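Side-chain contacts in phosphoinositol-specific phospholipase C (Pseudomonas sp., PDB 5FYP), which probably cleaves phosphoinositides at the phosphodiester between diacylglycerol and the inositol headgroup, in a calcium-dependent reaction: residues A[134-137]-A[138-142]; A[147-151]-A[152-156]; A[28-31]-A[32-35]; A[188-192]-A[193-197]; A[223-226]-A[227-230]. All coordinates share one frame; numbering follows the deposited sequence. Where two conformers were deposited one is given.

Interaction 1: residues A[134-137]-A[138-142]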
loop_
_atom_site.group_PDB
_atom_site.type_symbol
_atom_site.label_atom_id
_atom_site.label_comp_id
_atom_site.label_asym_id
_atom_site.label_seq_id
_atom_site.Cartn_x
_atom_site.Cartn_y
_atom_site.Cartn_z
ATOM N N LYS A 134 0.822 5.384 -16.871
ATOM C CA LYS A 134 -0.275 6.303 -17.060
ATOM C C LYS A 134 -1.642 5.579 -17.092
ATOM O O LYS A 134 -2.611 6.040 -16.486
ATOM C CB LYS A 134 -0.078 7.123 -18.325
ATOM C CG LYS A 134 -1.177 8.124 -18.635
ATOM C CD LYS A 134 -0.618 9.171 -19.576
ATOM C CE LYS A 134 -1.641 10.109 -20.186
ATOM N NZ LYS A 134 -2.788 9.422 -20.843
ATOM N N ASP A 135 -1.694 4.438 -17.791
ATOM C CA ASP A 135 -2.935 3.650 -17.838
ATOM C C ASP A 135 -3.323 3.172 -16.435
ATOM O O ASP A 135 -4.503 3.145 -16.106
ATOM C CB ASP A 135 -2.808 2.466 -18.765
ATOM C CG ASP A 135 -2.599 2.861 -20.213
ATOM O OD1 ASP A 135 -3.460 3.583 -20.753
ATOM O OD2 ASP A 135 -1.560 2.480 -20.798
ATOM N N PHE A 136 -2.334 2.777 -15.646
ATOM C CA PHE A 136 -2.586 2.348 -14.275
ATOM C C PHE A 136 -3.148 3.486 -13.426
ATOM O O PHE A 136 -4.156 3.294 -12.737
ATOM C CB PHE A 136 -1.293 1.769 -13.730
ATOM C CG PHE A 136 -1.417 1.117 -12.398
ATOM C CD1 PHE A 136 -2.079 -0.093 -12.274
ATOM C CD2 PHE A 136 -0.830 1.688 -11.276
ATOM C CE1 PHE A 136 -2.158 -0.754 -11.075
ATOM C CE2 PHE A 136 -0.891 1.023 -10.048
ATOM C CZ PHE A 136 -1.591 -0.183 -9.976
ATOM N N ASP A 137 -2.520 4.661 -13.507
ATOM C CA ASP A 137 -3.041 5.832 -12.801
ATOM C C ASP A 137 -4.460 6.147 -13.259
ATOM O O ASP A 137 -5.299 6.513 -12.428
ATOM C CB ASP A 137 -2.158 7.050 -12.988
ATOM C CG ASP A 137 -0.986 7.114 -12.019
ATOM O OD1 ASP A 137 -0.820 6.180 -11.197
ATOM O OD2 ASP A 137 -0.299 8.144 -12.031
ATOM N N GLU A 138 -4.716 6.034 -14.555
ATOM C CA GLU A 138 -6.040 6.370 -15.046
ATOM C C GLU A 138 -7.097 5.404 -14.493
ATOM O O GLU A 138 -8.190 5.823 -14.151
ATOM C CB GLU A 138 -6.043 6.454 -16.578
ATOM C CG GLU A 138 -5.348 7.719 -17.067
ATOM C CD GLU A 138 -5.207 7.876 -18.558
ATOM O OE1 GLU A 138 -5.458 6.932 -19.297
ATOM O OE2 GLU A 138 -4.789 8.967 -18.965
ATOM N N LEU A 139 -6.755 4.116 -14.401
ATOM C CA LEU A 139 -7.667 3.135 -13.814
ATOM C C LEU A 139 -7.961 3.483 -12.352
ATOM O O LEU A 139 -9.118 3.533 -11.959
ATOM C CB LEU A 139 -7.086 1.719 -13.894
ATOM C CG LEU A 139 -7.809 0.665 -13.057
ATOM C CD1 LEU A 139 -9.248 0.521 -13.513
ATOM C CD2 LEU A 139 -7.108 -0.677 -13.125
ATOM N N VAL A 140 -6.910 3.660 -11.551
ATOM C CA VAL A 140 -7.173 3.835 -10.133
ATOM C C VAL A 140 -7.927 5.152 -9.863
ATOM O O VAL A 140 -8.753 5.214 -8.968
ATOM C CB VAL A 140 -5.914 3.673 -9.264
ATOM C CG1 VAL A 140 -5.297 2.275 -9.494
ATOM C CG2 VAL A 140 -4.882 4.756 -9.482
ATOM N N ALA A 141 -7.633 6.169 -10.659
ATOM C CA ALA A 141 -8.338 7.449 -10.530
ATOM C C ALA A 141 -9.804 7.322 -10.954
ATOM O O ALA A 141 -10.676 7.892 -10.341
ATOM C CB ALA A 141 -7.645 8.533 -11.344
ATOM N N ARG A 142 -10.045 6.562 -12.002
ATOM C CA ARG A 142 -11.426 6.334 -12.471
ATOM C C ARG A 142 -12.260 5.600 -11.426
ATOM O O ARG A 142 -13.408 5.933 -11.186
ATOM C CB ARG A 142 -11.423 5.570 -13.785
ATOM C CG ARG A 142 -12.795 5.333 -14.355
ATOM C CD ARG A 142 -12.692 4.936 -15.830
ATOM N NE ARG A 142 -11.851 3.754 -16.026
ATOM C CZ ARG A 142 -12.209 2.511 -15.708
ATOM N NH1 ARG A 142 -13.389 2.258 -15.171
ATOM N NH2 ARG A 142 -11.366 1.511 -15.925
HETATM O O HOH W 1 -5.868 4.405 -19.815
#
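Glu138 reaches back along its helix to Lys134, one turn earlier. Its CB rests 3.5 Å from Lys134 O, the carbonyl that also accepts the backbone Glu138 N, and CG comes closer to that oxygen, at 3.3 Å. CG stands beside the backbone N (chi1 -74°) and the chain is extended beyond it, which carries the carboxylate back toward the preceding turn. There OE2 forms a salt bridge with Lys134 NZ at 2.8 Å; the ammonium arrives on the syn side but 34° out of the carboxylate plane, brought in by a bend at the end of the lysine chain. OE1 serves a different neighbour: water 1 donates to it at 2.6 Å and to Asp135 OD1 at 2.7 Å, so that a shared solvent molecule probably eases the proximity of two like charges. Asp135 OD2 is hydrogen-bonded to Thr132 OG1. On the buried side of the helix Val140 CG1 lies over one face of the Phe136 ring, 4.5 Å from CZ; Asp137, buried beside them, is satisfied by Arg203 and Tyr199. An i to i+4 salt bridge on the exposed side and largely apolar packing on the other are characteristic of an amphipathic helix, here 133-144.

Interaction 2: residues A[147-151]-A[152-156]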
loop_
_atom_site.group_PDB
_atom_site.type_symbol
_atom_site.label_atom_id
_atom_site.label_comp_id
_atom_site.label_asym_id
_atom_site.label_seq_id
_atom_site.Cartn_x
_atom_site.Cartn_y
_atom_site.Cartn_z
ATOM N N LYS A 147 -11.364 9.969 -3.697
ATOM C CA LYS A 147 -11.012 9.295 -2.446
ATOM C C LYS A 147 -9.512 9.213 -2.217
ATOM O O LYS A 147 -9.081 9.007 -1.100
ATOM C CB LYS A 147 -11.591 7.885 -2.391
ATOM C CG LYS A 147 -13.098 7.831 -2.312
ATOM C CD LYS A 147 -13.581 6.376 -2.313
ATOM C CE LYS A 147 -15.103 6.239 -2.361
ATOM N NZ LYS A 147 -15.749 6.757 -1.124
ATOM N N LEU A 148 -8.722 9.320 -3.277
ATOM C CA LEU A 148 -7.274 9.088 -3.133
ATOM C C LEU A 148 -6.565 10.192 -2.368
ATOM O O LEU A 148 -6.904 11.385 -2.478
ATOM C CB LEU A 148 -6.613 8.924 -4.493
ATOM C CG LEU A 148 -7.110 7.731 -5.316
ATOM C CD1 LEU A 148 -6.308 7.651 -6.589
ATOM C CD2 LEU A 148 -7.020 6.442 -4.558
ATOM N N PHE A 149 -5.584 9.769 -1.594
ATOM C CA PHE A 149 -4.548 10.620 -1.019
ATOM C C PHE A 149 -3.235 10.144 -1.657
ATOM O O PHE A 149 -2.920 8.973 -1.567
ATOM C CB PHE A 149 -4.514 10.466 0.499
ATOM C CG PHE A 149 -3.448 11.271 1.180
ATOM C CD1 PHE A 149 -3.631 12.604 1.447
ATOM C CD2 PHE A 149 -2.261 10.682 1.590
ATOM C CE1 PHE A 149 -2.662 13.362 2.093
ATOM C CE2 PHE A 149 -1.288 11.431 2.230
ATOM C CZ PHE A 149 -1.481 12.770 2.475
ATOM N N THR A 150 -2.536 11.057 -2.320
ATOM C CA THR A 150 -1.410 10.719 -3.181
ATOM C C THR A 150 -0.106 11.345 -2.686
ATOM O O THR A 150 -0.108 12.197 -1.795
ATOM C CB THR A 150 -1.668 11.223 -4.589
ATOM O OG1 THR A 150 -1.588 12.663 -4.557
ATOM C CG2 THR A 150 -3.029 10.766 -5.127
ATOM N N PRO A 151 1.016 10.971 -3.307
ATOM C CA PRO A 151 2.296 11.583 -2.909
ATOM C C PRO A 151 2.313 13.108 -2.968
ATOM O O PRO A 151 2.811 13.755 -2.053
ATOM C CB PRO A 151 3.285 10.926 -3.853
ATOM C CG PRO A 151 2.721 9.556 -4.126
ATOM C CD PRO A 151 1.231 9.804 -4.186
ATOM N N GLN A 152 1.764 13.692 -4.018
ATOM C CA GLN A 152 1.712 15.146 -4.066
ATOM C C GLN A 152 0.899 15.742 -2.914
ATOM O O GLN A 152 1.214 16.814 -2.415
ATOM C CB GLN A 152 1.139 15.590 -5.393
ATOM C CG GLN A 152 0.984 17.097 -5.540
ATOM C CD GLN A 152 2.309 17.820 -5.491
ATOM O OE1 GLN A 152 3.063 17.748 -6.436
ATOM N NE2 GLN A 152 2.579 18.548 -4.412
ATOM N N ASP A 153 -0.174 15.068 -2.512
ATOM C CA ASP A 153 -0.953 15.552 -1.382
ATOM C C ASP A 153 -0.107 15.592 -0.121
ATOM O O ASP A 153 -0.169 16.534 0.670
ATOM C CB ASP A 153 -2.183 14.690 -1.188
ATOM C CG ASP A 153 -3.078 14.672 -2.415
ATOM O OD1 ASP A 153 -3.186 15.712 -3.128
ATOM O OD2 ASP A 153 -3.734 13.621 -2.644
ATOM N N LEU A 154 0.688 14.536 0.104
ATOM C CA LEU A 154 1.579 14.492 1.249
ATOM C C LEU A 154 2.634 15.579 1.153
ATOM O O LEU A 154 2.946 16.256 2.124
ATOM C CB LEU A 154 2.212 13.120 1.353
ATOM C CG LEU A 154 3.204 12.956 2.519
ATOM C CD1 LEU A 154 2.573 13.178 3.877
ATOM C CD2 LEU A 154 3.827 11.577 2.415
ATOM N N ALA A 155 3.188 15.750 -0.038
ATOM C CA ALA A 155 4.221 16.765 -0.274
ATOM C C ALA A 155 3.712 18.161 0.061
ATOM O O ALA A 155 4.373 18.932 0.769
ATOM C CB ALA A 155 4.713 16.673 -1.702
ATOM N N THR A 156 2.527 18.488 -0.408
ATOM C CA THR A 156 1.927 19.759 -0.070
ATOM C C THR A 156 1.740 19.886 1.439
ATOM O O THR A 156 2.021 20.937 2.019
ATOM C CB THR A 156 0.611 19.913 -0.822
ATOM O OG1 THR A 156 0.910 19.975 -2.218
ATOM C CG2 THR A 156 -0.149 21.156 -0.380
#
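A single carboxylate oxygen, Asp153 OD2, reaches back past the start of its own helix and takes the backbone N-H of Thr150 at 2.8 Å. The amide comes to the anti side of the carboxylate and 33° out of its plane, while the hydroxyl of the same threonine, OG1, lies 3.0 Å from the same OD2, close enough for a weak hydrogen bond, though its proton has another acceptor within reach. In the reverse direction Thr150 OG1 accepts from Asp153 N over 3.5 Å, a long and weak capping bond that is nevertheless nearly straight, at 161°. The threonine torsion explains this reach: OG1 sits between the backbone N and the carbonyl carbon (chi1 70°), where it faces the first turn. Regular helix bonding then takes over, with Leu154 N donating to Thr150 O and Ala155 N to Pro151 O.

Phe149 lies against the first turn. The ring and the Asp153 side chain run antiparallel alongside one another, with CE1 3.6 Å from Asp153 CB, and CZ reaches Leu154 CB at 3.9 Å. The aromatic group thus packs along the methylene and backbone of the turn, while OD2 is turned to the cap. Beyond the segments, Phe149, Pro151 and Leu154 all touch Phe210, and Leu165 of helix 165-168 meets Pro151, Leu154 and Ala155. Further along, Gln152 NE2 donates to Thr156 OG1 at 3.1 Å. Reciprocal pairing of Thr150 with Asp153 is a capping box; with Pro151 as first helical residue it begins helix 151-158.

Interaction 3: residues A[28-31]-A[32-35]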
loop_
_atom_site.group_PDB
_atom_site.type_symbol
_atom_site.label_atom_id
_atom_site.label_comp_id
_atom_site.label_asym_id
_atom_site.label_seq_id
_atom_site.Cartn_x
_atom_site.Cartn_y
_atom_site.Cartn_z
ATOM N N CYS A 28 -4.668 -11.018 1.084
ATOM C CA CYS A 28 -6.046 -11.335 1.473
ATOM C C CYS A 28 -7.086 -11.386 0.380
ATOM O O CYS A 28 -8.248 -11.657 0.663
ATOM C CB CYS A 28 -6.545 -10.440 2.583
ATOM S SG CYS A 28 -6.444 -8.685 2.249
ATOM N N TYR A 29 -6.663 -11.139 -0.853
ATOM C CA TYR A 29 -7.482 -11.442 -2.026
ATOM C C TYR A 29 -7.619 -12.943 -2.302
ATOM O O TYR A 29 -8.472 -13.359 -3.091
ATOM C CB TYR A 29 -6.862 -10.750 -3.268
ATOM C CG TYR A 29 -5.564 -11.370 -3.696
ATOM C CD1 TYR A 29 -5.560 -12.501 -4.504
ATOM C CD2 TYR A 29 -4.344 -10.926 -3.215
ATOM C CE1 TYR A 29 -4.374 -13.143 -4.813
ATOM C CE2 TYR A 29 -3.169 -11.570 -3.518
ATOM C CZ TYR A 29 -3.201 -12.699 -4.316
ATOM O OH TYR A 29 -2.045 -13.399 -4.594
ATOM N N GLU A 30 -6.770 -13.760 -1.712
ATOM C CA GLU A 30 -6.856 -15.199 -1.911
ATOM C C GLU A 30 -8.025 -15.780 -1.122
ATOM O O GLU A 30 -8.265 -15.442 0.042
ATOM C CB GLU A 30 -5.569 -15.919 -1.533
ATOM C CG GLU A 30 -4.367 -15.519 -2.346
ATOM C CD GLU A 30 -3.172 -16.403 -2.078
ATOM O OE1 GLU A 30 -3.320 -17.626 -2.285
ATOM O OE2 GLU A 30 -2.120 -15.896 -1.668
ATOM N N LYS A 31 -8.747 -16.683 -1.792
ATOM C CA LYS A 31 -9.937 -17.293 -1.208
ATOM C C LYS A 31 -9.653 -17.957 0.126
ATOM O O LYS A 31 -10.508 -18.022 1.009
ATOM C CB LYS A 31 -10.557 -18.303 -2.210
ATOM C CG LYS A 31 -11.149 -17.661 -3.454
ATOM C CD LYS A 31 -11.640 -18.716 -4.438
ATOM C CE LYS A 31 -12.047 -18.112 -5.756
ATOM N NZ LYS A 31 -12.633 -19.143 -6.634
ATOM N N GLN A 32 -8.450 -18.501 0.272
ATOM C CA GLN A 32 -8.075 -19.197 1.505
ATOM C C GLN A 32 -7.948 -18.289 2.721
ATOM O O GLN A 32 -7.959 -18.775 3.847
ATOM C CB GLN A 32 -6.725 -19.948 1.313
ATOM C CG GLN A 32 -5.517 -19.031 1.007
ATOM C CD GLN A 32 -4.199 -19.760 0.969
ATOM O OE1 GLN A 32 -3.936 -20.614 1.836
ATOM N NE2 GLN A 32 -3.366 -19.472 -0.014
ATOM N N TYR A 33 -7.806 -16.978 2.509
ATOM C CA TYR A 33 -7.590 -16.055 3.630
ATOM C C TYR A 33 -8.820 -15.230 4.008
ATOM O O TYR A 33 -8.868 -14.669 5.096
ATOM C CB TYR A 33 -6.403 -15.103 3.351
ATOM C CG TYR A 33 -5.121 -15.813 3.072
ATOM C CD1 TYR A 33 -4.641 -16.795 3.923
ATOM C CD2 TYR A 33 -4.339 -15.487 1.967
ATOM C CE1 TYR A 33 -3.455 -17.465 3.638
ATOM C CE2 TYR A 33 -3.190 -16.147 1.653
ATOM C CZ TYR A 33 -2.735 -17.134 2.497
ATOM O OH TYR A 33 -1.581 -17.800 2.196
ATOM N N ALA A 34 -9.829 -15.204 3.133
ATOM C CA ALA A 34 -11.060 -14.459 3.421
ATOM C C ALA A 34 -12.124 -14.939 2.444
ATOM O O ALA A 34 -11.821 -15.213 1.280
ATOM C CB ALA A 34 -10.867 -12.950 3.317
ATOM N N ASN A 35 -13.365 -14.975 2.900
ATOM C CA ASN A 35 -14.454 -15.443 2.033
ATOM C C ASN A 35 -14.775 -14.436 0.919
ATOM O O ASN A 35 -15.041 -14.826 -0.206
ATOM C CB ASN A 35 -15.665 -15.811 2.864
ATOM C CG ASN A 35 -15.433 -17.070 3.719
ATOM O OD1 ASN A 35 -14.545 -17.898 3.436
ATOM N ND2 ASN A 35 -16.222 -17.219 4.770
HETATM O O HOH W 2 -0.378 -17.076 -0.115
HETATM O O HOH W 3 -11.588 -18.513 3.380
#
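Glu30 O receives the backbone N of Tyr33 at 2.9 Å, closing a beta turn of type I character over residues 30-33. Ala34 N makes a weak bond to the same oxygen at 3.5 Å. Tyr33 CA thus comes within 5.4 Å of Cys28 CA. Water 3 adds a bridge from Lys31 O to Asn35 OD1.

This turn follows strand 20-25 and is tied to it by the Cys25-Cys28 disulfide. It adjoins the calcium site, where Asn27 is a ligand and Tyr29 OH is hydrogen-bonded to OD2 of the ligand Asp50; the Glu30 side chain comes no nearer than about 7 Å to the calcium ion.

The Glu30 carboxylate has a partner at each oxygen. Gln32 NE2 donates to OE1 at 2.9 Å, with OE1 in the amide plane but the donor above the carboxylate plane. OE2 lies at the edge of the Tyr33 ring, 3.5 Å from CE2, and water 2 joins it to Tyr33 OH; it also receives a weak hydrogen bond from Asn27. With CG between its backbone N and carbonyl carbon (chi1 63°), Gln32 lays CG over the centre of the tyrosine face, 3.5 Å above the plane. An alanine in place of Glu30 would probably leave the Gln32 amide without its acceptor and free to turn, and break the water link to Tyr33. The tyrosine ring also meets that of Tyr283.

Interaction 4: residues A[188-192]-A[193-197]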
loop_
_atom_site.group_PDB
_atom_site.type_symbol
_atom_site.label_atom_id
_atom_site.label_comp_id
_atom_site.label_asym_id
_atom_site.label_seq_id
_atom_site.Cartn_x
_atom_site.Cartn_y
_atom_site.Cartn_z
ATOM N N LEU A 188 2.515 0.870 -4.385
ATOM C CA LEU A 188 3.061 -0.046 -5.393
ATOM C C LEU A 188 4.227 -0.837 -4.800
ATOM O O LEU A 188 5.164 -0.263 -4.235
ATOM C CB LEU A 188 3.542 0.741 -6.603
ATOM C CG LEU A 188 4.015 -0.087 -7.789
ATOM C CD1 LEU A 188 2.871 -0.915 -8.383
ATOM C CD2 LEU A 188 4.638 0.806 -8.836
ATOM N N ASN A 189 4.150 -2.164 -4.943
ATOM C CA ASN A 189 5.268 -3.055 -4.657
ATOM C C ASN A 189 5.603 -3.826 -5.938
ATOM O O ASN A 189 4.749 -3.991 -6.822
ATOM C CB ASN A 189 4.965 -4.054 -3.525
ATOM C CG ASN A 189 4.793 -3.448 -2.149
ATOM O OD1 ASN A 189 5.078 -2.261 -1.855
ATOM N ND2 ASN A 189 4.380 -4.266 -1.269
ATOM N N HIS A 190 6.811 -4.373 -5.973
ATOM C CA HIS A 190 7.270 -5.282 -7.026
ATOM C C HIS A 190 8.527 -5.951 -6.489
ATOM O O HIS A 190 9.188 -5.396 -5.624
ATOM C CB HIS A 190 7.558 -4.492 -8.335
ATOM C CG HIS A 190 7.781 -5.340 -9.554
ATOM N ND1 HIS A 190 8.954 -6.004 -9.800
ATOM C CD2 HIS A 190 6.951 -5.640 -10.580
ATOM C CE1 HIS A 190 8.836 -6.686 -10.910
ATOM N NE2 HIS A 190 7.622 -6.495 -11.404
ATOM N N SER A 191 8.869 -7.119 -6.994
ATOM C CA SER A 191 10.138 -7.730 -6.573
ATOM C C SER A 191 11.356 -6.904 -6.981
ATOM O O SER A 191 12.402 -6.981 -6.334
ATOM C CB SER A 191 10.253 -9.145 -7.118
ATOM O OG SER A 191 10.437 -9.155 -8.507
ATOM N N GLU A 192 11.219 -6.128 -8.047
ATOM C CA GLU A 192 12.322 -5.327 -8.621
ATOM C C GLU A 192 12.029 -3.849 -8.457
ATOM O O GLU A 192 11.064 -3.329 -9.035
ATOM C CB GLU A 192 12.478 -5.627 -10.102
ATOM C CG GLU A 192 12.773 -7.064 -10.417
ATOM C CD GLU A 192 12.611 -7.373 -11.891
ATOM O OE1 GLU A 192 12.877 -6.517 -12.726
ATOM O OE2 GLU A 192 12.274 -8.505 -12.219
ATOM N N ASN A 193 12.896 -3.171 -7.711
ATOM C CA ASN A 193 12.713 -1.731 -7.552
ATOM C C ASN A 193 12.752 -0.986 -8.882
ATOM O O ASN A 193 12.202 0.124 -8.965
ATOM C CB ASN A 193 13.761 -1.168 -6.603
ATOM C CG ASN A 193 13.568 -1.605 -5.163
ATOM O OD1 ASN A 193 12.485 -2.038 -4.781
ATOM N ND2 ASN A 193 14.605 -1.460 -4.361
ATOM N N GLN A 194 13.392 -1.544 -9.906
ATOM C CA GLN A 194 13.375 -0.939 -11.224
ATOM C C GLN A 194 11.951 -0.615 -11.700
ATOM O O GLN A 194 11.761 0.408 -12.351
ATOM C CB GLN A 194 14.052 -1.887 -12.229
ATOM C CG GLN A 194 15.548 -2.014 -12.121
ATOM C CD GLN A 194 16.087 -2.942 -11.040
ATOM O OE1 GLN A 194 15.345 -3.484 -10.144
ATOM N NE2 GLN A 194 17.415 -3.112 -11.071
ATOM N N LYS A 195 10.980 -1.484 -11.408
ATOM C CA LYS A 195 9.623 -1.223 -11.870
ATOM C C LYS A 195 9.000 -0.028 -11.164
ATOM O O LYS A 195 8.186 0.685 -11.751
ATOM C CB LYS A 195 8.726 -2.461 -11.745
ATOM C CG LYS A 195 8.777 -3.419 -12.927
ATOM C CD LYS A 195 10.127 -3.979 -13.263
ATOM C CE LYS A 195 10.031 -5.026 -14.370
ATOM N NZ LYS A 195 11.339 -5.540 -14.808
ATOM N N LEU A 196 9.369 0.189 -9.906
ATOM C CA LEU A 196 8.930 1.360 -9.168
ATOM C C LEU A 196 9.601 2.619 -9.723
ATOM O O LEU A 196 8.972 3.668 -9.822
ATOM C CB LEU A 196 9.218 1.210 -7.669
ATOM C CG LEU A 196 8.219 0.366 -6.871
ATOM C CD1 LEU A 196 7.811 -0.941 -7.450
ATOM C CD2 LEU A 196 8.722 0.208 -5.465
ATOM N N SER A 197 10.888 2.511 -10.062
ATOM C CA SER A 197 11.604 3.642 -10.634
ATOM C C SER A 197 10.997 4.057 -11.980
ATOM O O SER A 197 10.851 5.243 -12.256
ATOM C CB SER A 197 13.071 3.290 -10.769
ATOM O OG SER A 197 13.834 4.457 -11.068
HETATM O O HOH W 4 10.107 -2.909 -5.598
HETATM O O HOH W 5 14.491 -4.818 -6.015
#
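Glu192 OE1 takes the ammonium of Lys195 in a 2.8 Å salt bridge to NZ, approached from above the carboxylate plane. Both side chains run the same way, side by side, and the backbone repeats the link: Lys195 N donates to Glu192 O at 3.0 Å. A bend at chi2 (58°) lays the lysine methylenes across His190 before NZ goes on to the glutamate. CG stands over the centre of the imidazole in a CH-pi contact, 3.7 Å from the ring centroid. The ring's edge is held too, since Glu192 N donates in its plane to His190 ND1 at 2.9 Å, while NE2 makes a weak hydrogen bond to Gln122 O. A serine in place of His190 would probably deprive Glu192 N of its ring acceptor and open a gap beneath the lysine chain. Deeper in, Leu196 CD1 packs against Leu188 CD2 at 3.9 Å and His190 CB at 3.7 Å, joining strand 184-189 to helix 193-203 of a beta-alpha-beta unit. ND1 acts as acceptor for Glu192 N; this in-plane bond, the weak one at NE2 and the lysine over the face together restrict the ring's rotation, and lysine contributes both an apolar cover and a charged end.

Interaction 5: residues A[223-226]-A[227-230]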
loop_
_atom_site.group_PDB
_atom_site.type_symbol
_atom_site.label_atom_id
_atom_site.label_comp_id
_atom_site.label_asym_id
_atom_site.label_seq_id
_atom_site.Cartn_x
_atom_site.Cartn_y
_atom_site.Cartn_z
ATOM N N GLY A 223 18.752 7.472 0.416
ATOM C CA GLY A 223 19.739 7.746 -0.614
ATOM C C GLY A 223 19.268 7.315 -1.980
ATOM O O GLY A 223 18.062 7.313 -2.255
ATOM N N LYS A 224 20.212 6.982 -2.837
ATOM C CA LYS A 224 19.880 6.384 -4.127
ATOM C C LYS A 224 19.454 4.941 -3.834
ATOM O O LYS A 224 20.262 4.111 -3.410
ATOM C CB LYS A 224 21.042 6.410 -5.111
ATOM C CG LYS A 224 20.666 5.744 -6.438
ATOM C CD LYS A 224 21.853 5.355 -7.284
ATOM C CE LYS A 224 21.474 4.388 -8.403
ATOM N NZ LYS A 224 20.804 3.122 -7.910
ATOM N N VAL A 225 18.163 4.693 -4.011
ATOM C CA VAL A 225 17.592 3.391 -3.687
ATOM C C VAL A 225 18.132 2.350 -4.662
ATOM O O VAL A 225 18.271 2.617 -5.861
ATOM C CB VAL A 225 16.061 3.497 -3.776
ATOM C CG1 VAL A 225 15.381 2.156 -3.579
ATOM C CG2 VAL A 225 15.525 4.505 -2.773
ATOM N N SER A 226 18.428 1.154 -4.158
ATOM C CA SER A 226 18.899 0.073 -5.003
ATOM C C SER A 226 17.923 -0.164 -6.140
ATOM O O SER A 226 16.705 -0.240 -5.936
ATOM C CB SER A 226 19.000 -1.206 -4.185
ATOM O OG SER A 226 19.844 -1.008 -3.065
ATOM N N GLY A 227 18.441 -0.226 -7.364
ATOM C CA GLY A 227 17.616 -0.472 -8.515
ATOM C C GLY A 227 16.834 0.709 -9.048
ATOM O O GLY A 227 16.048 0.536 -9.987
ATOM N N MET A 228 17.002 1.904 -8.463
ATOM C CA MET A 228 16.267 3.095 -8.895
ATOM C C MET A 228 17.220 4.214 -9.234
ATOM O O MET A 228 18.343 4.317 -8.733
ATOM C CB MET A 228 15.268 3.588 -7.850
ATOM C CG MET A 228 14.365 2.464 -7.312
ATOM S SD MET A 228 12.690 2.993 -6.899
ATOM C CE MET A 228 13.053 4.345 -5.803
ATOM N N SER A 229 16.705 5.149 -10.022
ATOM C CA SER A 229 17.411 6.404 -10.217
ATOM C C SER A 229 17.345 7.276 -8.955
ATOM O O SER A 229 16.480 7.125 -8.086
ATOM C CB SER A 229 16.791 7.179 -11.366
ATOM O OG SER A 229 15.453 7.550 -11.053
ATOM N N SER A 230 18.271 8.217 -8.862
ATOM C CA SER A 230 18.208 9.237 -7.834
ATOM C C SER A 230 16.878 10.033 -7.896
ATOM O O SER A 230 16.228 10.313 -6.887
ATOM C CB SER A 230 19.424 10.129 -7.937
ATOM O OG SER A 230 19.359 11.092 -6.931
#
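Met228 lies alongside Val225, the two side chains pointing the same way, and its CE comes within 3.7 Å of Val225 CB. The same methyl reaches Val225 CG1 at 3.9 Å, where Met228 CG also packs, so the valine is met by both CG and the terminal methyl. The bend at chi3 (-54°), with chi2 displaced from fully extended, brings CE back to the valine instead of letting it run straight on.

The backbone brings the pair together. Residues 225-228 make a type II beta turn, closed by Met228 N donating to Val225 O at 3.0 Å. Gly227 occupies its third position at positive phi, where a side chain would collide with Ser226 O. Lys224 reaches across to the carbonyls at the two ends of the turn: its chain leaves nearly extended, passes with CE 3.1 Å from Met228 O, and bends at its last torsion to set NZ 2.9 Å from that oxygen. A weaker bond from NZ to Val225 O, at 3.3 Å, lets the one ammonium hold both.

Beyond the turn Ser229 is the N-cap of helix 230-233, its OG accepting from Ser232 N and also hydrogen-bonded to Glu201 OE2. Behind the apolar pair stands helix 193-203: Met228 touches Asn193, Leu196 and Ser197, and Val225 touches Asn193 together with Pro213. The turn thus connects helix 219-222 to helix 230-233 while its buried side rests on the beginning of helix 193-203.

In the fold
Interactions 4 and 5 adjoin directly: Asn193 ND2 meets Ser226 O and Ser197 OG meets Ser229 N, so the 223-230 turn is fastened to the helix that 188-197 begins. Interactions 1 and 2 follow each other along the chain and touch lightly, Leu148 CD1 packing against Val140 O. Interaction 2 is the most buried, a helix start built from capping bonds and aromatic packing. Interactions 1, 4 and 5 are partly buried; 1 and 4 pair a salt bridge with an apolar side, 5 a lysine-carbonyl bond with a Val-Met contact. Interaction 3 is a surface turn near the calcium, with two bridging waters; it lies on the opposite side of the chain's centre from interactions 2 and 5.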